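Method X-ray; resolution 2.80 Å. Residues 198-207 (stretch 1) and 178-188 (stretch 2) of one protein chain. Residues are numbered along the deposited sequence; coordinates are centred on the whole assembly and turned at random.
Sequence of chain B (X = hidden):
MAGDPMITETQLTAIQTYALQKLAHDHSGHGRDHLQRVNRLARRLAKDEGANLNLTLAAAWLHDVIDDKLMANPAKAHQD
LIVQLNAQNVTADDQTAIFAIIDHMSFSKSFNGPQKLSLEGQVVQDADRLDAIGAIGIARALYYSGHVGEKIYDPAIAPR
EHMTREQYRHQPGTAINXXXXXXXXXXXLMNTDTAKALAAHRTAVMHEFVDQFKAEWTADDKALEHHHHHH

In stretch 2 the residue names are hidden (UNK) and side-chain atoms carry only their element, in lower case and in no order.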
ATOM      1  N   LEU B 198      -7.546  17.694  14.701  1.00 18.63           N
ATOM      2  CA  LEU B 198      -7.731  16.908  13.502  1.00 18.89           C
ATOM      3  C   LEU B 198      -6.938  15.615  13.571  1.00 20.12           C
ATOM      4  O   LEU B 198      -7.415  14.558  13.176  1.00 17.41           O
ATOM      5  CB  LEU B 198      -7.300  17.728  12.300  1.00 23.35           C
ATOM      6  CG  LEU B 198      -7.926  17.232  11.011  1.00 24.27           C
ATOM      7  CD1 LEU B 198      -9.404  17.030  11.251  1.00 24.59           C
ATOM      8  CD2 LEU B 198      -7.672  18.225   9.886  1.00 23.19           C
ATOM      9  N   ALA B 199      -5.719  15.714  14.081  1.00 28.14           N
ATOM     10  CA  ALA B 199      -4.850  14.561  14.222  1.00 30.57           C
ATOM     11  C   ALA B 199      -5.453  13.600  15.237  1.00 32.58           C
ATOM     12  O   ALA B 199      -4.988  12.476  15.383  1.00 32.63           O
ATOM     13  CB  ALA B 199      -3.475  15.003  14.680  1.00 29.16           C
ATOM     14  N   ALA B 200      -6.495  14.051  15.928  1.00 34.55           N
ATOM     15  CA  ALA B 200      -7.168  13.242  16.941  1.00 36.96           C
ATOM     16  C   ALA B 200      -8.142  12.218  16.363  1.00 38.26           C
ATOM     17  O   ALA B 200      -8.339  11.164  16.955  1.00 39.36           O
ATOM     18  CB  ALA B 200      -7.890  14.145  17.928  1.00 37.86           C
ATOM     19  N   HIS B 201      -8.771  12.516  15.228  1.00 38.75           N
ATOM     20  CA  HIS B 201      -9.681  11.539  14.634  1.00 41.12           C
ATOM     21  C   HIS B 201      -8.996  10.841  13.466  1.00 38.67           C
ATOM     22  O   HIS B 201      -9.629  10.447  12.491  1.00 38.17           O
ATOM     23  CB  HIS B 201     -10.979  12.181  14.134  1.00 51.70           C
ATOM     24  CG  HIS B 201     -12.054  11.179  13.810  1.00 59.27           C
ATOM     25  ND1 HIS B 201     -11.779   9.941  13.262  1.00 61.45           N
ATOM     26  CD2 HIS B 201     -13.400  11.233  13.949  1.00 61.15           C
ATOM     27  CE1 HIS B 201     -12.908   9.278  13.081  1.00 62.68           C
ATOM     28  NE2 HIS B 201     -13.905  10.040  13.489  1.00 62.79           N
ATOM     29  N   ARG B 202      -7.687  10.682  13.571  1.00 37.51           N
ATOM     30  CA  ARG B 202      -6.957  10.038  12.507  1.00 32.61           C
ATOM     31  C   ARG B 202      -5.964   9.016  13.031  1.00 30.37           C
ATOM     32  O   ARG B 202      -5.139   8.520  12.278  1.00 31.95           O
ATOM     33  CB  ARG B 202      -6.258  11.105  11.658  1.00 24.92           C
ATOM     34  CG  ARG B 202      -7.239  12.066  11.005  1.00 18.34           C
ATOM     35  CD  ARG B 202      -6.586  12.967   9.986  1.00 15.66           C
ATOM     36  NE  ARG B 202      -7.596  13.591   9.137  1.00 15.95           N
ATOM     37  CZ  ARG B 202      -7.329  14.363   8.087  1.00 15.96           C
ATOM     38  NH1 ARG B 202      -6.076  14.621   7.755  1.00 15.59           N
ATOM     39  NH2 ARG B 202      -8.314  14.850   7.345  1.00 17.06           N
ATOM     40  N   THR B 203      -6.059   8.682  14.315  1.00 24.12           N
ATOM     41  CA  THR B 203      -5.145   7.711  14.912  1.00 20.72           C
ATOM     42  C   THR B 203      -5.846   6.378  15.169  1.00 18.49           C
ATOM     43  O   THR B 203      -5.254   5.306  15.037  1.00 17.09           O
ATOM     44  CB  THR B 203      -4.587   8.255  16.243  1.00 21.59           C
ATOM     45  OG1 THR B 203      -4.151   9.597  16.041  1.00 23.82           O
ATOM     46  CG2 THR B 203      -3.381   7.433  16.729  1.00 22.62           C
ATOM     47  N   ALA B 204      -7.119   6.455  15.534  1.00 16.26           N
ATOM     48  CA  ALA B 204      -7.899   5.274  15.836  1.00 14.82           C
ATOM     49  C   ALA B 204      -7.884   4.261  14.698  1.00 15.20           C
ATOM     50  O   ALA B 204      -7.856   3.053  14.927  1.00 14.98           O
ATOM     51  CB  ALA B 204      -9.313   5.681  16.159  1.00 13.82           C
ATOM     52  N   VAL B 205      -7.899   4.767  13.472  1.00 13.60           N
ATOM     53  CA  VAL B 205      -7.908   3.943  12.264  1.00 12.30           C
ATOM     54  C   VAL B 205      -6.581   3.249  12.027  1.00 11.35           C
ATOM     55  O   VAL B 205      -6.529   2.089  11.657  1.00  9.71           O
ATOM     56  CB  VAL B 205      -8.192   4.806  11.022  1.00 18.80           C
ATOM     57  CG1 VAL B 205      -8.722   3.925   9.902  1.00 19.48           C
ATOM     58  CG2 VAL B 205      -9.168   5.945  11.378  1.00 19.22           C
HETATM   59  N   MSE B 206      -5.501   3.987  12.211  1.00 14.60           N
HETATM   60  CA  MSE B 206      -4.189   3.428  12.013  1.00 15.30           C
HETATM   61  C   MSE B 206      -4.005   2.323  13.030  1.00 14.79           C
HETATM   62  O   MSE B 206      -3.510   1.249  12.685  1.00 14.49           O
HETATM   63  CB  MSE B 206      -3.117   4.499  12.189  1.00 23.88           C
HETATM   64  CG  MSE B 206      -3.197   5.656  11.211  1.00 26.83           C
HETATM   65 SE   MSE B 206      -1.735   6.905  11.517  1.00 37.29          SE
HETATM   66  CE  MSE B 206      -0.544   6.335  10.116  1.00 33.69           C
ATOM     67  N   HIS B 207      -4.408   2.576  14.278  1.00 12.94           N
ATOM     68  CA  HIS B 207      -4.284   1.556  15.327  1.00 13.03           C
ATOM     69  C   HIS B 207      -5.127   0.311  15.057  1.00 13.68           C
ATOM     70  O   HIS B 207      -4.702  -0.792  15.371  1.00 13.17           O
ATOM     71  CB  HIS B 207      -4.626   2.116  16.712  1.00  8.23           C
ATOM     72  CG  HIS B 207      -3.453   2.712  17.418  1.00  5.63           C
ATOM     73  ND1 HIS B 207      -3.175   4.062  17.383  1.00  7.16           N
ATOM     74  CD2 HIS B 207      -2.436   2.136  18.096  1.00  5.34           C
ATOM     75  CE1 HIS B 207      -2.031   4.289  18.005  1.00  5.84           C
ATOM     76  NE2 HIS B 207      -1.559   3.138  18.446  1.00  3.94           N
ATOM     77  N   UNK B 178       6.798   1.182  10.628  1.00 19.30           N
ATOM     78  CA  UNK B 178       6.734   2.610  10.373  1.00 17.07           C
ATOM     79  C   UNK B 178       5.674   3.292  11.227  1.00 14.95           C
ATOM     80  O   UNK B 178       5.858   4.430  11.646  1.00 13.84           O
ATOM     81  c   UNK B 178       6.874   4.256   8.463  1.00 24.52           C
ATOM     82  n   UNK B 178       7.054   6.285   7.648  1.00 26.29           N
ATOM     83  c   UNK B 178       8.127   6.067   8.387  1.00 25.39           C
ATOM     84  c   UNK B 178       6.256   5.166   7.676  1.00 25.95           C
ATOM     85  n   UNK B 178       8.045   4.849   8.890  1.00 24.24           N
ATOM     86  c   UNK B 178       6.474   2.880   8.888  1.00 21.65           C
ATOM     87  N   UNK B 179       4.562   2.608  11.482  1.00 15.96           N
ATOM     88  CA  UNK B 179       3.521   3.197  12.318  1.00 15.08           C
ATOM     89  C   UNK B 179       4.112   3.342  13.710  1.00 16.04           C
ATOM     90  O   UNK B 179       4.094   4.419  14.288  1.00 16.31           O
ATOM     91  c   UNK B 179       0.251   2.183   8.574  1.00  1.00           C
ATOM     92  c   UNK B 179       0.414   3.008  10.832  1.00  3.63           C
ATOM     93  c   UNK B 179       1.367   1.410   8.790  1.00  3.19           C
ATOM     94  c   UNK B 179       2.008   1.442  10.032  1.00  5.67           C
ATOM     95  c   UNK B 179       1.536   2.240  11.059  1.00  4.23           C
ATOM     96  c   UNK B 179      -0.231   2.983   9.590  1.00  2.82           C
ATOM     97  c   UNK B 179       2.265   2.318  12.363  1.00  7.46           C
ATOM     98  N   UNK B 180       4.663   2.252  14.230  1.00 17.48           N
ATOM     99  CA  UNK B 180       5.266   2.271  15.554  1.00 17.89           C
ATOM    100  C   UNK B 180       6.394   3.278  15.627  1.00 18.13           C
ATOM    101  O   UNK B 180       6.438   4.099  16.541  1.00 17.83           O
ATOM    102  c   UNK B 180       5.804   0.884  15.919  1.00 19.69           C
ATOM    103  c   UNK B 180       2.864  -0.730  17.736  1.00 20.16           C
ATOM    104  c   UNK B 180       4.731  -0.106  16.315  1.00 20.39           C
ATOM    105  c   UNK B 180       4.523  -1.281  15.579  1.00 20.60           C
ATOM    106  c   UNK B 180       2.670  -1.882  16.985  1.00 19.57           C
ATOM    107  c   UNK B 180       3.497  -2.170  15.911  1.00 19.66           C
ATOM    108  c   UNK B 180       3.891   0.150  17.398  1.00 18.91           C
ATOM    109  o   UNK B 180       1.611  -2.707  17.279  1.00 21.97           O
ATOM    110  N   UNK B 181       7.296   3.208  14.652  1.00 17.02           N
ATOM    111  CA  UNK B 181       8.468   4.081  14.580  1.00 18.83           C
ATOM    112  C   UNK B 181       8.210   5.556  14.285  1.00 19.23           C
ATOM    113  O   UNK B 181       8.997   6.421  14.689  1.00 18.59           O
ATOM    114  o   UNK B 181      10.884   0.425  12.588  1.00 36.27           O
ATOM    115  c   UNK B 181      10.069   2.230  13.882  1.00 30.38           C
ATOM    116  c   UNK B 181      10.914   1.658  12.769  1.00 33.38           C
ATOM    117  o   UNK B 181      11.624   2.429  12.086  1.00 37.38           O
ATOM    118  c   UNK B 181       9.437   3.549  13.521  1.00 24.58           C
ATOM    119  N   UNK B 182       7.120   5.843  13.572  1.00 21.88           N
ATOM    120  CA  UNK B 182       6.815   7.212  13.189  1.00 19.21           C
ATOM    121  C   UNK B 182       5.352   7.613  13.283  1.00 18.69           C
ATOM    122  O   UNK B 182       4.940   8.211  14.268  1.00 19.54           O
ATOM    123  n   UNK B 182       6.760  10.456   8.373  1.00 13.46           N
ATOM    124  c   UNK B 182       7.685  10.634   9.543  1.00 10.43           C
ATOM    125  c   UNK B 182       7.101   8.898  11.256  1.00 14.62           C
ATOM    126  c   UNK B 182       8.080   9.308  10.166  1.00 10.40           C
ATOM    127  c   UNK B 182       7.343   7.474  11.769  1.00 14.30           C
ATOM    128  N   UNK B 183       4.577   7.287  12.255  1.00 17.65           N
ATOM    129  CA  UNK B 183       3.151   7.631  12.173  1.00 18.09           C
ATOM    130  C   UNK B 183       2.303   7.674  13.457  1.00 18.82           C
ATOM    131  O   UNK B 183       1.411   8.518  13.575  1.00 19.46           O
ATOM    132  c   UNK B 183       2.519   5.775   8.827  1.00 10.79           C
ATOM    133  c   UNK B 183       3.571   8.012   9.348  1.00  8.16           C
ATOM    134  c   UNK B 183       3.283   6.604   9.863  1.00 12.29           C
ATOM    135  c   UNK B 183       2.480   6.705  11.161  1.00 13.02           C
ATOM    136  N   UNK B 184       2.561   6.772  14.404  1.00 16.04           N
ATOM    137  CA  UNK B 184       1.808   6.749  15.661  1.00 13.99           C
ATOM    138  C   UNK B 184       2.192   7.887  16.609  1.00 13.63           C
ATOM    139  O   UNK B 184       1.518   8.103  17.614  1.00 13.41           O
ATOM    140  c   UNK B 184       0.573   1.900  15.946  1.00 11.20           C
ATOM    141  c   UNK B 184       1.360   2.975  16.372  1.00 11.32           C
ATOM    142  c   UNK B 184      -0.474   2.117  15.055  1.00 11.59           C
ATOM    143  c   UNK B 184      -0.725   3.414  14.587  1.00 13.42           C
ATOM    144  c   UNK B 184       1.128   4.273  15.917  1.00 11.69           C
ATOM    145  c   UNK B 184       0.077   4.486  15.023  1.00 13.01           C
ATOM    146  c   UNK B 184       2.006   5.414  16.405  1.00 12.56           C
ATOM    147  N   UNK B 185       3.265   8.611  16.298  1.00 17.59           N
ATOM    148  CA  UNK B 185       3.720   9.715  17.163  1.00 18.79           C
ATOM    149  C   UNK B 185       3.395  11.102  16.622  1.00 18.63           C
ATOM    150  O   UNK B 185       3.431  12.089  17.352  1.00 19.80           O
ATOM    151  n   UNK B 185       9.155   6.687  17.228  1.00 22.28           N
ATOM    152  c   UNK B 185       5.230   9.650  17.387  1.00 13.71           C
ATOM    153  c   UNK B 185       7.775   6.827  17.830  1.00 22.16           C
ATOM    154  c   UNK B 185       7.234   8.241  17.639  1.00 19.67           C
ATOM    155  c   UNK B 185       5.730   8.303  17.806  1.00 17.48           C
ATOM    156  N   UNK B 186       3.067  11.178  15.344  1.00 15.77           N
ATOM    157  CA  UNK B 186       2.778  12.460  14.730  1.00 13.72           C
ATOM    158  C   UNK B 186       1.748  13.346  15.431  1.00 13.22           C
ATOM    159  O   UNK B 186       2.018  14.517  15.658  1.00 16.63           O
ATOM    160  c   UNK B 186       3.072  11.523  10.973  1.00  4.57           C
ATOM    161  c   UNK B 186       4.796  12.135  12.652  1.00  5.64           C
ATOM    162  c   UNK B 186       3.436  11.497  12.439  1.00  5.44           C
ATOM    163  c   UNK B 186       2.389  12.250  13.262  1.00  6.72           C
ATOM    164  N   UNK B 187       0.590  12.799  15.785  1.00 11.03           N
ATOM    165  CA  UNK B 187      -0.481  13.591  16.417  1.00 11.61           C
ATOM    166  C   UNK B 187      -0.145  14.181  17.788  1.00 12.07           C
ATOM    167  O   UNK B 187      -0.866  15.037  18.317  1.00 12.85           O
ATOM    168  c   UNK B 187      -1.767  12.749  16.519  1.00  9.76           C
ATOM    169  N   UNK B 188       0.937  13.708  18.382  1.00 11.35           N
ATOM    170  CA  UNK B 188       1.326  14.214  19.679  1.00  9.56           C
ATOM    171  C   UNK B 188       2.309  15.322  19.391  1.00  9.20           C
ATOM    172  O   UNK B 188       2.480  16.235  20.195  1.00  9.23           O
ATOM    173  c   UNK B 188       1.985  13.109  20.496  1.00  9.79           C
TER

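Position 178 has six side-chain atoms: one carbon, then a five-membered ring of three carbons and two nitrogens. It touches nothing on stretch 1. It is His 178.

Position 179 carries one carbon and a ring of six carbons, with no oxygen. Its CA-to-CB bond points toward stretch 1, and a ring carbon meets the selenomethionine at 206. This is Phe 179. The contact is Met 206 CE to Phe 179 CE2, 3.4 Å, with the methyl placed obliquely to the ring.

Position 180 has one carbon and a six-carbon ring bearing one oxygen. It makes no contact across. It is Tyr 180.

Position 181 has three carbons, the third carrying two oxygens. It lies out of reach of stretch 1. A carboxylate on a chain of this length is Glu 181.

Position 182 has four carbons in a row ending in nitrogen, also out of reach. It is Lys 182. Its backbone N donates a hydrogen bond to His 178 O, 2.7 Å.

Position 183 has four carbons, forked at the second. Its CB lies 3.2 Å from Met 206 CE. The fork identifies Leu 183.

Position 184 again has one carbon and a six-carbon ring without oxygen. The ring lies over the imidazole of His 207 and presents its edge to Met 206. It is Phe 184. Its CE1 is 3.6 Å from Met 206 CB, and its CE2 is 3.5 Å from His 207 NE2.

Position 185 has four carbons in a row ending in nitrogen, and its CA-to-CB bond points away from stretch 1. It is Lys 185. Its NZ donates to Glu 181 O at 2.6 Å.

Position 186 has four carbons, forked at the second, and does not reach stretch 1. It is Leu 186.

Position 187 has a single carbon, 3.4 Å from Ala 199 CB. It is Ala 187. The small side chains let the backbones come close: the CA atoms of Ala 199 and Ala 187 are 5.0 Å apart.

Position 188 also has one carbon, pointing away. It is Ala 188.

No hydrogen bond crosses between the stretches, so the contact rests on packing. Met 206 has the most surface covered by the other stretch; it reaches Phe 179, Leu 183 and Phe 184. His 207 and Phe 184 stack face to face, centroids 3.7 Å apart and planes at 9°. A weak hydrogen bond runs from His 207 ND1 to Thr 203 O, 3.4 Å, within stretch 1. The alanine pair closes the other end.

Stretch 2 178-188: HFYEKLFKLAA
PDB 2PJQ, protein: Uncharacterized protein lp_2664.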